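Local coordinates for HD-GYP domain-containing protein (Bdellovibrio bacteriovorus, PDB 3TM8) that binds a pair of iron ions in an HD-GYP domain and is probably related in function to cyclic-di-GMP phosphodiesterases, at residues E131-C136 and K244-T249. Numbering follows the deposited sequence.
Sequences ESYNYC and KHFDQT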
# COMPACT_ATOMS: atom_id res chain seq x y z
N GLU A 131 13.80 9.42 -10.32
CA GLU A 131 12.56 10.11 -10.64
C GLU A 131 11.34 9.37 -10.10
O GLU A 131 10.41 9.98 -9.59
CB GLU A 131 12.43 10.31 -12.15
CG GLU A 131 11.10 10.90 -12.60
CD GLU A 131 11.08 11.26 -14.08
OE1 GLU A 131 11.79 10.61 -14.88
OE2 GLU A 131 10.36 12.21 -14.44
N SER A 132 11.33 8.05 -10.23
CA SER A 132 10.19 7.26 -9.76
C SER A 132 10.07 7.31 -8.25
O SER A 132 8.96 7.36 -7.70
CB SER A 132 10.31 5.81 -10.23
OG SER A 132 10.21 5.73 -11.64
N TYR A 133 11.21 7.28 -7.57
CA TYR A 133 11.20 7.41 -6.11
C TYR A 133 10.67 8.79 -5.72
O TYR A 133 9.80 8.91 -4.86
CB TYR A 133 12.61 7.18 -5.54
CG TYR A 133 12.68 7.40 -4.04
CD1 TYR A 133 12.48 6.34 -3.16
CD2 TYR A 133 12.96 8.65 -3.50
CE1 TYR A 133 12.54 6.52 -1.79
CE2 TYR A 133 13.03 8.84 -2.12
CZ TYR A 133 12.82 7.77 -1.28
OH TYR A 133 12.89 7.94 0.08
N ASN A 134 11.18 9.82 -6.38
CA ASN A 134 10.77 11.18 -6.02
C ASN A 134 9.30 11.43 -6.34
O ASN A 134 8.62 12.14 -5.61
CB ASN A 134 11.65 12.23 -6.68
CG ASN A 134 13.05 12.26 -6.10
OD1 ASN A 134 13.27 11.80 -4.98
ND2 ASN A 134 13.99 12.83 -6.84
N TYR A 135 8.80 10.84 -7.42
CA TYR A 135 7.39 10.93 -7.74
C TYR A 135 6.55 10.28 -6.63
O TYR A 135 5.56 10.84 -6.17
CB TYR A 135 7.11 10.27 -9.09
CG TYR A 135 5.69 10.48 -9.57
CD1 TYR A 135 5.37 11.58 -10.35
CD2 TYR A 135 4.68 9.59 -9.22
CE1 TYR A 135 4.07 11.79 -10.79
CE2 TYR A 135 3.37 9.80 -9.65
CZ TYR A 135 3.08 10.90 -10.43
OH TYR A 135 1.79 11.10 -10.86
N CYS A 136 6.96 9.08 -6.21
CA CYS A 136 6.27 8.37 -5.15
C CYS A 136 6.28 9.20 -3.86
O CYS A 136 5.27 9.29 -3.16
CB CYS A 136 6.94 7.01 -4.91
SG CYS A 136 6.10 5.92 -3.77
N LYS A 244 21.52 6.39 -2.87
CA LYS A 244 21.67 7.76 -2.39
C LYS A 244 20.34 8.50 -2.31
O LYS A 244 20.17 9.37 -1.45
CB LYS A 244 22.63 8.54 -3.30
CG LYS A 244 23.93 7.81 -3.60
CD LYS A 244 24.73 8.55 -4.67
CE LYS A 244 25.78 7.65 -5.30
NZ LYS A 244 25.17 6.52 -6.07
N HIS A 245 19.41 8.16 -3.19
CA HIS A 245 18.14 8.88 -3.26
C HIS A 245 17.12 8.42 -2.22
O HIS A 245 16.12 9.09 -2.00
CB HIS A 245 17.54 8.82 -4.66
CG HIS A 245 17.33 7.43 -5.18
ND1 HIS A 245 18.37 6.65 -5.65
CD2 HIS A 245 16.21 6.68 -5.30
CE1 HIS A 245 17.89 5.48 -6.04
NE2 HIS A 245 16.59 5.47 -5.84
N PHE A 246 17.37 7.28 -1.58
CA PHE A 246 16.46 6.81 -0.53
C PHE A 246 16.65 7.60 0.76
O PHE A 246 17.77 7.81 1.22
CB PHE A 246 16.61 5.31 -0.26
CG PHE A 246 15.66 4.45 -1.05
CD1 PHE A 246 14.61 3.81 -0.43
CD2 PHE A 246 15.82 4.30 -2.42
CE1 PHE A 246 13.73 3.03 -1.15
CE2 PHE A 246 14.94 3.52 -3.15
CZ PHE A 246 13.89 2.88 -2.51
N ASP A 247 15.54 8.06 1.34
CA ASP A 247 15.60 8.73 2.63
C ASP A 247 15.91 7.74 3.75
O ASP A 247 15.40 6.62 3.76
CB ASP A 247 14.28 9.43 2.93
CG ASP A 247 14.01 10.58 1.98
OD1 ASP A 247 14.51 11.69 2.24
OD2 ASP A 247 13.30 10.36 0.98
N GLN A 248 16.73 8.15 4.71
CA GLN A 248 17.09 7.26 5.81
C GLN A 248 15.86 6.74 6.56
O GLN A 248 15.82 5.57 6.93
CB GLN A 248 18.05 7.94 6.79
CG GLN A 248 18.60 6.98 7.83
CD GLN A 248 19.43 5.86 7.22
OE1 GLN A 248 20.32 6.11 6.40
NE2 GLN A 248 19.13 4.62 7.60
N THR A 249 14.87 7.60 6.78
CA THR A 249 13.66 7.18 7.48
C THR A 249 12.97 6.03 6.74
O THR A 249 12.46 5.10 7.36
CB THR A 249 12.67 8.34 7.61
OG1 THR A 249 13.24 9.37 8.42
CG2 THR A 249 11.36 7.86 8.23
O HOH W 1 15.24 11.53 -3.17
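The phenol ring of Tyr133 takes the backbone carbonyl carbon of His245 over one face, offset toward the rim, while Asp247 OD2 and Asn134 OD1 lie at its edge, near its plane. The imidazole of His245 turns its edge to the Tyr133 ring in an offset edge-to-face pair, planes at 78°, with His245 CD2 coming 3.6 Å from Tyr133 CB; His245 NE2 is hydrogen-bonded to the carbonyl of Pro127. Phe246 meets the same phenol obliquely, its ring centre beneath Tyr133 CE1, which stands 3.6 Å above the Phe246 plane. This aromatic cluster joins the start of helix 130-149 to the loop leading into helix 248-256 of the HD domain, a helix that runs on toward the iron ligands His257 and Glu258. Tyr133 reaches that loop because its chi1 of 176° carries CG away from the backbone N, and there two bonds grip its hydroxyl. Asp247 N donates to Tyr133 OH at 2.9 Å, nearly straight at 172°, and the hydroxyl donates to Asp247 OD2 at 2.6 Å, meeting the carboxylate on its anti side. Lys137 forms a salt bridge with the same OD2, probably favouring the charged carboxylate. Alongside, one water donates to both Asn134 OD1 and His245 O.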